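Local atomic coordinates of PHOX (PDB entry 4A9V), a protein that hydrolyses phosphate monoesters as an alkaline phosphatase, using a cofactor of iron and calcium ions held in a beta-propeller. Residues Arg269-Asn274 and Met289-Arg294; Gln177-Gly182 and Cys192-Thr197; Gly295-Lys300 and Ala380-Arg385; Asp384-Ile389 and Cys400-Asn405. One frame throughout, in Å; residues are numbered along the deposited sequence.

Contact 1 (Arg269-Asn274 and Met289-Arg294); sequences RFKHEN and MGDDER. With CA (calcium ion), chain Q; FEO (mu-oxo-diiron), chain S.
Phe270 lies beside Asp291, with its CD1 3.5 Å from Asp291 CB. Its CG sits in the crowded position between backbone N and carbonyl carbon (chi1 50°). The far rim of the ring meets Met289: Phe270 CZ is 3.9 Å from Met289 CB, near the ring plane. One face of the Phe270 ring is met by His272 CE1, while Met289 SD comes to the edge of the His272 ring. Asp291 reaches back with CG anti to its backbone N. Its OD1 takes the N-H of Lys271 at 2.9 Å from Lys271 N, from above the carboxylate plane. Its OD2 pairs with Arg372. An alanine in place of Asp291 would take away the acceptor of the Lys271 amide and the charge facing Arg372, and would probably loosen the turn at Lys271. Asp292 N donates to Lys271 O in the carbonyl plane, and Glu273 N donates to Gly290 O at 3.1 Å. Lys271 runs extended to a salt bridge, its NZ 3.0 Å from Glu293 OE1; NZ also has Tyr216 as a partner, and OE1 has Arg372. One water joins His272 ND1 and Asn274 O to Gly290 O; another joins Asn274 N and OD1 to Gly290 N. His272 NE2 bonds to Gly268 O, and Asn274 ND2 to Ile389 O. At the metal end two carboxylates converge. Glu273 OE1 and Asp292 OD2 each bind FE2 of the diiron group at 2.0 Å. The Glu273 chain bends at chi2 (93°), and its OE2 binds calcium. Asp292 OD1 forms a salt bridge with Arg385. Glu273 so bridges iron and calcium, as carboxylates do in polynuclear metal centres, here the iron-calcium site of PhoX.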
# COMPACT_ATOMS: atom_id res chain seq x y z
N ARG A 269 -9.38 -7.99 -9.08
CA ARG A 269 -8.00 -7.93 -9.54
C ARG A 269 -7.70 -6.57 -10.14
O ARG A 269 -8.40 -6.12 -11.05
CB ARG A 269 -7.75 -9.03 -10.59
CG ARG A 269 -6.37 -8.95 -11.23
CD ARG A 269 -6.10 -10.21 -12.03
NE ARG A 269 -4.96 -10.06 -12.93
CZ ARG A 269 -5.03 -9.55 -14.16
NH1 ARG A 269 -6.18 -9.10 -14.65
NH2 ARG A 269 -3.92 -9.43 -14.87
N PHE A 270 -6.68 -5.91 -9.61
CA PHE A 270 -6.22 -4.59 -10.05
C PHE A 270 -4.94 -4.30 -9.26
O PHE A 270 -4.38 -5.20 -8.65
CB PHE A 270 -7.32 -3.49 -9.92
CG PHE A 270 -8.01 -3.42 -8.58
CD1 PHE A 270 -7.52 -2.60 -7.57
CD2 PHE A 270 -9.27 -3.97 -8.42
CE1 PHE A 270 -8.23 -2.42 -6.40
CE2 PHE A 270 -9.99 -3.80 -7.25
CZ PHE A 270 -9.48 -3.00 -6.26
N LYS A 271 -4.40 -3.09 -9.40
CA LYS A 271 -3.13 -2.77 -8.77
C LYS A 271 -3.39 -2.22 -7.36
O LYS A 271 -3.46 -1.01 -7.13
CB LYS A 271 -2.31 -1.83 -9.66
CG LYS A 271 -2.01 -2.50 -10.98
CD LYS A 271 -1.07 -1.72 -11.89
CE LYS A 271 -1.01 -2.40 -13.24
NZ LYS A 271 -0.16 -1.67 -14.22
N HIS A 272 -3.70 -3.15 -6.45
CA HIS A 272 -4.18 -2.81 -5.12
C HIS A 272 -3.13 -2.08 -4.32
O HIS A 272 -2.03 -2.60 -4.13
CB HIS A 272 -4.51 -4.09 -4.36
CG HIS A 272 -5.72 -4.82 -4.86
ND1 HIS A 272 -6.96 -4.56 -4.39
CD2 HIS A 272 -5.86 -5.86 -5.76
CE1 HIS A 272 -7.84 -5.38 -4.97
NE2 HIS A 272 -7.17 -6.18 -5.81
N GLU A 273 -3.51 -0.96 -3.71
CA GLU A 273 -2.64 -0.26 -2.77
C GLU A 273 -2.84 -0.80 -1.36
O GLU A 273 -1.99 -1.52 -0.84
CB GLU A 273 -2.86 1.25 -2.82
CG GLU A 273 -1.89 2.00 -1.92
CD GLU A 273 -0.64 2.48 -2.64
OE1 GLU A 273 -0.65 2.49 -3.90
OE2 GLU A 273 0.33 2.87 -1.94
N ASN A 274 -3.95 -0.45 -0.72
CA ASN A 274 -4.27 -0.99 0.61
C ASN A 274 -5.72 -1.46 0.69
O ASN A 274 -6.44 -1.49 -0.30
CB ASN A 274 -3.87 -0.02 1.76
CG ASN A 274 -4.98 0.93 2.17
OD1 ASN A 274 -5.78 1.38 1.34
ND2 ASN A 274 -4.95 1.36 3.43
N MET A 289 -10.79 0.01 -1.20
CA MET A 289 -9.58 -0.34 -1.93
C MET A 289 -9.32 0.63 -3.07
O MET A 289 -10.17 0.80 -3.95
CB MET A 289 -9.72 -1.75 -2.53
CG MET A 289 -9.80 -2.85 -1.49
SD MET A 289 -10.11 -4.47 -2.21
CE MET A 289 -11.84 -4.29 -2.68
N GLY A 290 -8.08 1.11 -3.18
CA GLY A 290 -7.66 1.92 -4.31
C GLY A 290 -6.87 1.11 -5.32
O GLY A 290 -6.17 0.15 -4.96
N ASP A 291 -6.97 1.51 -6.59
CA ASP A 291 -6.18 0.98 -7.71
C ASP A 291 -5.20 2.06 -8.15
O ASP A 291 -5.61 3.06 -8.73
CB ASP A 291 -7.14 0.63 -8.86
CG ASP A 291 -6.47 -0.04 -10.02
OD1 ASP A 291 -5.27 -0.38 -9.95
OD2 ASP A 291 -7.18 -0.29 -11.03
N ASP A 292 -3.92 1.91 -7.80
CA ASP A 292 -2.97 2.99 -8.02
C ASP A 292 -2.43 2.98 -9.44
O ASP A 292 -1.38 2.42 -9.74
CB ASP A 292 -1.83 2.96 -7.01
CG ASP A 292 -0.82 4.06 -7.25
OD1 ASP A 292 -1.10 4.95 -8.09
OD2 ASP A 292 0.24 4.06 -6.60
N GLU A 293 -3.14 3.68 -10.31
CA GLU A 293 -2.65 4.02 -11.63
C GLU A 293 -3.40 5.27 -12.07
O GLU A 293 -4.52 5.51 -11.63
CB GLU A 293 -2.88 2.85 -12.59
CG GLU A 293 -2.26 3.04 -13.96
CD GLU A 293 -2.23 1.78 -14.80
OE1 GLU A 293 -2.11 0.66 -14.25
OE2 GLU A 293 -2.26 1.92 -16.04
N ARG A 294 -2.76 6.10 -12.89
CA ARG A 294 -3.39 7.32 -13.36
C ARG A 294 -4.69 6.97 -14.06
O ARG A 294 -4.70 6.18 -14.99
CB ARG A 294 -2.48 8.08 -14.32
CG ARG A 294 -1.24 8.67 -13.68
CD ARG A 294 -0.40 9.40 -14.70
NE ARG A 294 0.62 8.54 -15.29
CZ ARG A 294 1.83 8.37 -14.79
NH1 ARG A 294 2.19 9.04 -13.70
NH2 ARG A 294 2.59 7.39 -15.24
CA CA Q . 2.49 3.68 -1.92
FE1 FEO S . 3.23 0.68 -3.89
FE2 FEO S . 0.92 3.00 -5.05
O FEO S . 2.50 2.48 -4.06
O HOH W 1 -6.59 -2.06 -3.05
O HOH W 2 -6.07 1.54 -1.33
O HOH W 3 4.36 1.58 -2.28
O HOH W 4 2.35 1.91 -0.15
O HOH W 5 4.15 4.26 -0.16
O HOH W 6 4.54 4.36 -3.43
O HOH W 7 4.71 1.60 -5.34

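Contact 2 (Gln177-Gly182 and Cys192-Thr197); sequences QNCANG and CEENFT. With FEO (mu-oxo-diiron), chain S.
The tight part of this contact is the meeting of Cys179 and Glu194 at the diiron group. Both side chains leave the backbone with the next heavy atom anti to N. They run to the same iron. Cys179 SG binds FE1 at 2.5 Å, and Glu194 OE1 binds it at 2.0 Å. The two ligand atoms, Cys179 SG and Glu194 OE1, are 3.2 Å apart. The Glu194 chain stays extended beyond CG, so its carboxylate spans both irons, with OE2 2.1 Å from FE2. Glu90 completes the protein ligands of FE1. The backbone behind these ligands is well bonded. Cys179 N donates nearly along the C=O axis of Cys192, at 2.9 Å from Cys192 O. Glu194 N gives an almost straight bond to Gln177 O, at 169°, although it arrives from above the carbonyl plane. The link from Cys192 N to Ala180 O is weak.

The looser side is at Asn195, which is partly exposed and is reached through a water. Gln177 itself stays buried. It folds back at chi2 (-77°), and its CG rests 3.5 Å from Asn195 O. The two side-chain amides are turned 75° against each other and make no direct bond. A water instead ties the Gln177 amide, through NE2, to the backbone N of Asn195 and to Gln177 O. Asn178 and Glu193 face each other as an antiparallel non-hydrogen-bonded pair. This is the open end of a beta hairpin, formed by strands 178-183 and 189-193, which presents a cysteine sulfur and a bridging carboxylate to a mu-oxo-diiron site.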
# COMPACT_ATOMS: atom_id res chain seq x y z
N GLN A 177 5.36 -7.74 -5.19
CA GLN A 177 4.94 -6.36 -5.41
C GLN A 177 3.85 -5.99 -4.40
O GLN A 177 2.95 -5.19 -4.66
CB GLN A 177 4.53 -6.11 -6.87
CG GLN A 177 5.70 -6.19 -7.84
CD GLN A 177 6.62 -4.97 -7.87
OE1 GLN A 177 7.67 -5.01 -8.52
NE2 GLN A 177 6.17 -3.85 -7.33
N ASN A 178 4.10 -6.41 -3.17
CA ASN A 178 3.21 -6.16 -2.03
C ASN A 178 3.36 -4.74 -1.51
O ASN A 178 4.40 -4.37 -0.97
CB ASN A 178 3.53 -7.13 -0.90
CG ASN A 178 3.41 -8.55 -1.34
OD1 ASN A 178 4.26 -9.05 -2.09
ND2 ASN A 178 2.26 -9.15 -1.05
N CYS A 179 2.31 -3.96 -1.72
CA CYS A 179 2.32 -2.53 -1.50
C CYS A 179 1.86 -2.24 -0.07
O CYS A 179 2.67 -2.25 0.86
CB CYS A 179 1.45 -1.86 -2.55
SG CYS A 179 1.40 -0.07 -2.43
N ALA A 180 0.56 -2.11 0.15
CA ALA A 180 0.10 -1.87 1.51
C ALA A 180 -0.95 -2.90 1.94
O ALA A 180 -0.92 -4.06 1.48
CB ALA A 180 -0.37 -0.42 1.67
N ASN A 181 -1.72 -2.56 2.98
CA ASN A 181 -2.16 -3.55 3.94
C ASN A 181 -3.60 -3.33 4.38
O ASN A 181 -4.16 -2.24 4.24
CB ASN A 181 -1.25 -3.51 5.17
CG ASN A 181 -1.30 -2.18 5.90
OD1 ASN A 181 -1.08 -1.12 5.30
ND2 ASN A 181 -1.67 -2.21 7.17
N GLY A 182 -4.13 -4.35 5.06
CA GLY A 182 -5.30 -4.22 5.91
C GLY A 182 -5.18 -5.13 7.11
O GLY A 182 -4.42 -6.10 7.10
N CYS A 192 -1.56 -6.51 -0.29
CA CYS A 192 -2.13 -6.04 -1.55
C CYS A 192 -1.07 -6.08 -2.65
O CYS A 192 -0.03 -5.44 -2.53
CB CYS A 192 -2.62 -4.61 -1.36
SG CYS A 192 -4.08 -4.52 -0.32
N GLU A 193 -1.35 -6.80 -3.72
CA GLU A 193 -0.46 -6.88 -4.88
C GLU A 193 -0.75 -5.71 -5.81
O GLU A 193 -1.86 -5.59 -6.32
CB GLU A 193 -0.68 -8.22 -5.60
CG GLU A 193 -0.30 -9.40 -4.74
CD GLU A 193 -0.77 -10.76 -5.25
OE1 GLU A 193 -1.55 -10.85 -6.23
OE2 GLU A 193 -0.34 -11.77 -4.65
N GLU A 194 0.24 -4.85 -6.01
CA GLU A 194 0.06 -3.59 -6.74
C GLU A 194 0.68 -3.70 -8.14
O GLU A 194 0.01 -4.16 -9.06
CB GLU A 194 0.61 -2.40 -5.94
CG GLU A 194 0.37 -1.05 -6.61
CD GLU A 194 1.17 0.07 -5.99
OE1 GLU A 194 2.28 -0.20 -5.47
OE2 GLU A 194 0.73 1.23 -6.11
N ASN A 195 1.96 -3.39 -8.30
CA ASN A 195 2.58 -3.32 -9.63
C ASN A 195 3.09 -4.68 -10.11
O ASN A 195 4.20 -4.82 -10.64
CB ASN A 195 3.68 -2.28 -9.65
CG ASN A 195 3.13 -0.87 -9.55
OD1 ASN A 195 2.26 -0.49 -10.34
ND2 ASN A 195 3.54 -0.13 -8.54
N PHE A 196 2.21 -5.67 -10.01
CA PHE A 196 2.57 -7.04 -10.34
C PHE A 196 2.91 -7.19 -11.82
O PHE A 196 3.74 -8.01 -12.19
CB PHE A 196 1.45 -8.01 -9.95
CG PHE A 196 0.20 -7.87 -10.76
CD1 PHE A 196 -0.77 -6.93 -10.45
CD2 PHE A 196 -0.04 -8.72 -11.83
CE1 PHE A 196 -1.91 -6.81 -11.21
CE2 PHE A 196 -1.18 -8.60 -12.60
CZ PHE A 196 -2.12 -7.65 -12.29
N THR A 197 2.26 -6.40 -12.67
CA THR A 197 2.44 -6.50 -14.11
C THR A 197 3.86 -6.15 -14.53
O THR A 197 4.33 -6.64 -15.56
CB THR A 197 1.46 -5.58 -14.86
OG1 THR A 197 1.57 -4.25 -14.33
CG2 THR A 197 0.03 -6.05 -14.69
FE1 FEO S . 3.23 0.68 -3.89
FE2 FEO S . 0.92 3.00 -5.05
O FEO S . 2.50 2.48 -4.06
O HOH W 8 3.89 -2.79 -6.11
O HOH W 3 4.36 1.58 -2.28
O HOH W 7 4.71 1.60 -5.34

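Contact 3 (Gly295-Lys300 and Ala380-Arg385); sequences GEFIYK and ATRMDR
This is a buried contact between the start of a propeller strand and a distant part of the chain. Strand 296-303 belongs to a large antiparallel sheet of the beta-propeller, and residues 380-385 lead into another strand of that sheet, 386-391. The chain turns a corner at Gly295, which has a positive phi (80°). A side chain at this position would run into the Arg382 guanidinium. The backbones are joined by two bonds, both in the carbonyl plane. Gly295 N donates to Met383 O, and Met383 N donates to Glu296 O, each over 2.8 Å. Phe297 supplies the main apolar overlap. Ala380 CB sits over the centre of its ring in a CH-pi contact, 3.5 Å from the ring centroid and 10° off the normal. Thr381 O meets the ring edge, 3.2 Å from Phe297 CD1. Helix 371-377 also packs on Phe297. Ile298 CD1 touches Met383 CE at 4.0 Å, the two chains crossing at about a right angle. Met383 is bent at chi2 and chi3, and both side chains also touch Leu430. A water links Ile298 N to Thr381 O. A second water accepts from Arg382 NH2. An alanine in place of Arg382 would remove the side-chain donor to Gly295 O and the contact of Arg382 CG with Phe297 CE1 (3.7 Å), and would probably make the corner at Gly295 less firmly held. The arginine chain bends at chi3 (74°), which brings Arg382 NE to 3.0 Å from Gly295 O, on a lone pair and in the guanidinium plane.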
# COMPACT_ATOMS: atom_id res chain seq x y z
N GLY A 295 -5.79 7.59 -13.63
CA GLY A 295 -7.07 7.40 -14.28
C GLY A 295 -7.81 6.12 -13.92
O GLY A 295 -8.81 5.81 -14.57
N GLU A 296 -7.39 5.42 -12.87
CA GLU A 296 -8.10 4.23 -12.41
C GLU A 296 -8.96 4.55 -11.18
O GLU A 296 -9.23 5.73 -10.89
CB GLU A 296 -7.13 3.07 -12.17
CG GLU A 296 -6.50 2.54 -13.45
CD GLU A 296 -7.43 1.80 -14.40
OE1 GLU A 296 -8.60 1.51 -14.08
OE2 GLU A 296 -6.94 1.41 -15.48
N PHE A 297 -9.55 3.53 -10.56
CA PHE A 297 -10.74 3.70 -9.75
C PHE A 297 -10.55 3.37 -8.27
O PHE A 297 -9.54 2.81 -7.84
CB PHE A 297 -11.88 2.85 -10.31
CG PHE A 297 -12.10 3.02 -11.80
CD1 PHE A 297 -12.23 4.28 -12.35
CD2 PHE A 297 -12.22 1.91 -12.63
CE1 PHE A 297 -12.51 4.44 -13.70
CE2 PHE A 297 -12.45 2.07 -13.99
CZ PHE A 297 -12.58 3.33 -14.52
N ILE A 298 -11.58 3.72 -7.49
CA ILE A 298 -11.71 3.35 -6.08
C ILE A 298 -12.86 2.35 -5.94
O ILE A 298 -13.94 2.54 -6.50
CB ILE A 298 -11.99 4.60 -5.22
CG1 ILE A 298 -10.79 5.55 -5.28
CG2 ILE A 298 -12.31 4.21 -3.78
CD1 ILE A 298 -11.07 6.94 -4.75
N TYR A 299 -12.61 1.30 -5.17
CA TYR A 299 -13.50 0.15 -5.03
C TYR A 299 -13.91 -0.07 -3.57
O TYR A 299 -13.28 0.44 -2.64
CB TYR A 299 -12.83 -1.13 -5.56
CG TYR A 299 -12.47 -1.10 -7.03
CD1 TYR A 299 -11.32 -0.45 -7.47
CD2 TYR A 299 -13.23 -1.79 -7.96
CE1 TYR A 299 -10.98 -0.45 -8.81
CE2 TYR A 299 -12.87 -1.82 -9.30
CZ TYR A 299 -11.75 -1.15 -9.72
OH TYR A 299 -11.43 -1.20 -11.06
N LYS A 300 -14.94 -0.88 -3.37
CA LYS A 300 -15.48 -1.20 -2.05
C LYS A 300 -16.07 -2.60 -2.10
O LYS A 300 -16.95 -2.87 -2.91
CB LYS A 300 -16.57 -0.19 -1.68
CG LYS A 300 -17.31 -0.45 -0.39
CD LYS A 300 -18.55 0.43 -0.36
CE LYS A 300 -19.34 0.32 0.94
NZ LYS A 300 -20.59 1.12 0.85
N ALA A 380 -17.43 4.14 -13.77
CA ALA A 380 -16.65 4.62 -12.63
C ALA A 380 -15.91 5.91 -13.00
O ALA A 380 -15.55 6.14 -14.16
CB ALA A 380 -15.67 3.54 -12.20
N THR A 381 -15.63 6.74 -12.00
CA THR A 381 -14.89 7.98 -12.21
C THR A 381 -13.38 7.72 -12.17
O THR A 381 -12.85 7.20 -11.19
CB THR A 381 -15.22 9.01 -11.13
OG1 THR A 381 -16.64 9.24 -11.09
CG2 THR A 381 -14.48 10.32 -11.36
N ARG A 382 -12.70 8.13 -13.24
CA ARG A 382 -11.24 8.00 -13.30
C ARG A 382 -10.57 8.96 -12.33
O ARG A 382 -10.91 10.14 -12.28
CB ARG A 382 -10.79 8.30 -14.73
CG ARG A 382 -11.36 7.34 -15.76
CD ARG A 382 -10.79 7.59 -17.14
NE ARG A 382 -9.41 7.11 -17.22
CZ ARG A 382 -8.68 7.13 -18.33
NH1 ARG A 382 -9.12 7.81 -19.37
NH2 ARG A 382 -7.50 6.53 -18.37
N MET A 383 -9.64 8.44 -11.53
CA MET A 383 -9.08 9.17 -10.39
C MET A 383 -7.58 9.44 -10.54
O MET A 383 -6.86 8.71 -11.24
CB MET A 383 -9.33 8.40 -9.10
CG MET A 383 -10.80 8.09 -8.82
SD MET A 383 -11.87 9.54 -8.70
CE MET A 383 -11.36 10.20 -7.12
N ASP A 384 -7.11 10.43 -9.79
CA ASP A 384 -5.69 10.79 -9.74
C ASP A 384 -4.90 9.86 -8.80
O ASP A 384 -4.46 10.27 -7.72
CB ASP A 384 -5.51 12.24 -9.26
CG ASP A 384 -5.96 13.29 -10.26
OD1 ASP A 384 -6.30 12.94 -11.41
OD2 ASP A 384 -5.90 14.48 -9.87
N ARG A 385 -4.67 8.62 -9.24
CA ARG A 385 -3.83 7.66 -8.52
C ARG A 385 -4.23 7.49 -7.06
O ARG A 385 -3.49 7.86 -6.14
CB ARG A 385 -2.36 8.04 -8.61
CG ARG A 385 -1.79 7.98 -10.01
CD ARG A 385 -0.29 8.18 -9.99
NE ARG A 385 0.33 7.11 -9.22
CZ ARG A 385 1.51 7.23 -8.61
NH1 ARG A 385 2.31 8.24 -8.92
NH2 ARG A 385 1.94 6.26 -7.81
O HOH W 9 -6.38 4.69 -16.55
O HOH W 10 -13.59 5.52 -8.92

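Contact 4 (Asp384-Ile389 and Cys400-Asn405); sequences DRPEWI and CTLTNN. With CA (calcium ion), chain R; CA (calcium ion), chain Q; FEO (mu-oxo-diiron), chain S.
Glu387 places this contact at the iron-calcium site. Its CG is anti to the carbonyl carbon, and the extended chain carries the carboxylate among three metals. Glu387 OE2 binds FE2 of the diiron group at 2.2 Å. The same atom lies 2.5 Å from one calcium ion (chain R) and 2.8 Å from the other (chain Q). OE1 also binds the chain R ion. Asp479 and Asp494 add further calcium ligands. Next to Glu387, Trp388 NE1 donates to a water that is itself bound to the chain Q calcium, which lies at the edge of the indole, in its plane.

The backbone here is a beta hairpin of strands 386-391 and 398-402, with a beta bulge between Pro386 and Ile389. Glu387 N donates to Thr401 O, and Thr401 N donates nearly along the C=O axis of Trp388. Pro386, Ile389, Cys400 and Leu402 share one face, where Ile389 CG1 is 3.6 Å from Cys400 SG. Past the hairpin strands, Arg385, also held by Asp292, lies alongside Thr403. Thr403 CG2 sits over the centre of the guanidinium, 3.4 Å from Arg385 CZ. The bond from Arg385 NH1 to Asn404 OD1 is weak, and Asn404 has Ser477 as a partner. Asp384, which forms a salt bridge with Arg408, accepts at OD1 from Asn405 ND2 at 3.0 Å, their planes 88° apart; Asn405 ND2 also bonds to Gln413.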
# COMPACT_ATOMS: atom_id res chain seq x y z
N ASP A 384 -7.11 10.43 -9.79
CA ASP A 384 -5.69 10.79 -9.74
C ASP A 384 -4.90 9.86 -8.80
O ASP A 384 -4.46 10.27 -7.72
CB ASP A 384 -5.51 12.24 -9.26
CG ASP A 384 -5.96 13.29 -10.26
OD1 ASP A 384 -6.30 12.94 -11.41
OD2 ASP A 384 -5.90 14.48 -9.87
N ARG A 385 -4.67 8.62 -9.24
CA ARG A 385 -3.83 7.66 -8.52
C ARG A 385 -4.23 7.49 -7.06
O ARG A 385 -3.49 7.86 -6.14
CB ARG A 385 -2.36 8.04 -8.61
CG ARG A 385 -1.79 7.98 -10.01
CD ARG A 385 -0.29 8.18 -9.99
NE ARG A 385 0.33 7.11 -9.22
CZ ARG A 385 1.51 7.23 -8.61
NH1 ARG A 385 2.31 8.24 -8.92
NH2 ARG A 385 1.94 6.26 -7.81
N PRO A 386 -5.35 6.80 -6.83
CA PRO A 386 -5.69 6.40 -5.47
C PRO A 386 -4.60 5.55 -4.84
O PRO A 386 -4.19 4.54 -5.42
CB PRO A 386 -6.98 5.59 -5.64
CG PRO A 386 -7.49 5.92 -7.00
CD PRO A 386 -6.29 6.25 -7.82
N GLU A 387 -4.14 5.96 -3.67
CA GLU A 387 -3.25 5.12 -2.88
C GLU A 387 -3.97 4.72 -1.59
O GLU A 387 -4.99 4.04 -1.67
CB GLU A 387 -1.85 5.73 -2.74
CG GLU A 387 -1.12 5.71 -4.08
CD GLU A 387 0.38 5.91 -3.97
OE1 GLU A 387 0.81 7.07 -3.84
OE2 GLU A 387 1.16 4.92 -4.07
N TRP A 388 -3.45 5.06 -0.42
CA TRP A 388 -4.02 4.48 0.80
C TRP A 388 -5.37 5.06 1.16
O TRP A 388 -5.62 6.26 1.00
CB TRP A 388 -3.10 4.68 1.99
CG TRP A 388 -1.83 3.89 1.93
CD1 TRP A 388 -0.92 3.80 0.89
CD2 TRP A 388 -1.16 3.29 3.08
NE1 TRP A 388 0.22 3.17 1.30
CE2 TRP A 388 0.16 2.88 2.62
CE3 TRP A 388 -1.48 3.14 4.42
CZ2 TRP A 388 1.09 2.31 3.47
CZ3 TRP A 388 -0.52 2.59 5.27
CH2 TRP A 388 0.73 2.19 4.81
N ILE A 389 -6.19 4.22 1.78
CA ILE A 389 -7.48 4.60 2.35
C ILE A 389 -7.48 4.26 3.84
O ILE A 389 -6.99 3.19 4.23
CB ILE A 389 -8.63 3.87 1.62
CG1 ILE A 389 -8.62 4.24 0.14
CG2 ILE A 389 -9.97 4.22 2.25
CD1 ILE A 389 -9.56 3.42 -0.73
N CYS A 400 -8.74 9.10 1.46
CA CYS A 400 -8.01 8.43 0.39
C CYS A 400 -7.03 9.42 -0.22
O CYS A 400 -7.43 10.51 -0.65
CB CYS A 400 -8.99 7.97 -0.69
SG CYS A 400 -8.26 7.08 -2.08
N THR A 401 -5.76 9.04 -0.31
CA THR A 401 -4.82 9.88 -1.04
C THR A 401 -4.99 9.69 -2.54
O THR A 401 -5.26 8.58 -3.03
CB THR A 401 -3.37 9.59 -0.63
OG1 THR A 401 -3.12 8.19 -0.76
CG2 THR A 401 -3.11 10.03 0.80
N LEU A 402 -4.89 10.79 -3.26
CA LEU A 402 -4.84 10.81 -4.71
C LEU A 402 -3.51 11.46 -5.05
O LEU A 402 -3.34 12.68 -4.89
CB LEU A 402 -6.02 11.63 -5.25
CG LEU A 402 -7.43 11.12 -4.88
CD1 LEU A 402 -8.49 12.10 -5.37
CD2 LEU A 402 -7.65 9.75 -5.50
N THR A 403 -2.50 10.63 -5.26
CA THR A 403 -1.14 11.07 -4.98
C THR A 403 -0.65 12.14 -5.97
O THR A 403 0.07 13.06 -5.58
CB THR A 403 -0.18 9.87 -4.86
OG1 THR A 403 1.02 10.31 -4.21
CG2 THR A 403 0.18 9.25 -6.19
N ASN A 404 -1.04 11.99 -7.23
CA ASN A 404 -0.77 12.96 -8.30
C ASN A 404 -1.34 12.38 -9.60
O ASN A 404 -1.83 11.25 -9.62
CB ASN A 404 0.73 13.28 -8.42
CG ASN A 404 1.59 12.04 -8.51
OD1 ASN A 404 1.44 11.22 -9.42
ND2 ASN A 404 2.55 11.92 -7.59
N ASN A 405 -1.34 13.18 -10.67
CA ASN A 405 -1.70 12.68 -11.99
C ASN A 405 -1.32 13.69 -13.04
O ASN A 405 -2.08 14.60 -13.38
CB ASN A 405 -3.20 12.39 -12.07
CG ASN A 405 -3.60 11.81 -13.41
OD1 ASN A 405 -2.76 11.56 -14.27
ND2 ASN A 405 -4.88 11.47 -13.54
CA CA R . 3.21 6.41 -4.26
CA CA Q . 2.49 3.68 -1.92
FE1 FEO S . 3.23 0.68 -3.89
FE2 FEO S . 0.92 3.00 -5.05
O FEO S . 2.50 2.48 -4.06
O HOH W 11 4.44 9.77 -7.01
O HOH W 12 4.01 4.93 -5.97
O HOH W 4 2.35 1.91 -0.15
O HOH W 3 4.36 1.58 -2.28
O HOH W 5 4.15 4.26 -0.16
O HOH W 6 4.54 4.36 -3.43

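In the fold
Along the chain contact 2 comes first, then contacts 1, 3 and 4; contacts 3 and 4 share Asp384 and Arg385. Contacts 1, 3 and 4 reach the same antiparallel sheet, while contact 2 lies on a separate mixed sheet. The centres of contacts 1 and 2 are about 8 Å apart, as are those of contacts 1 and 3. Contacts 2 and 4 lie about 14 Å apart between centres, yet both touch the diiron group, as contact 1 does. Glu194, Glu273, Asp292 and Glu387 thus meet on one iron. Contact 3 binds no metal; its strand 296-303 neighbours strand 284-290 of contact 1, bonded through Tyr299 and Met289. The cofactor is therefore assembled from ligands far apart in sequence.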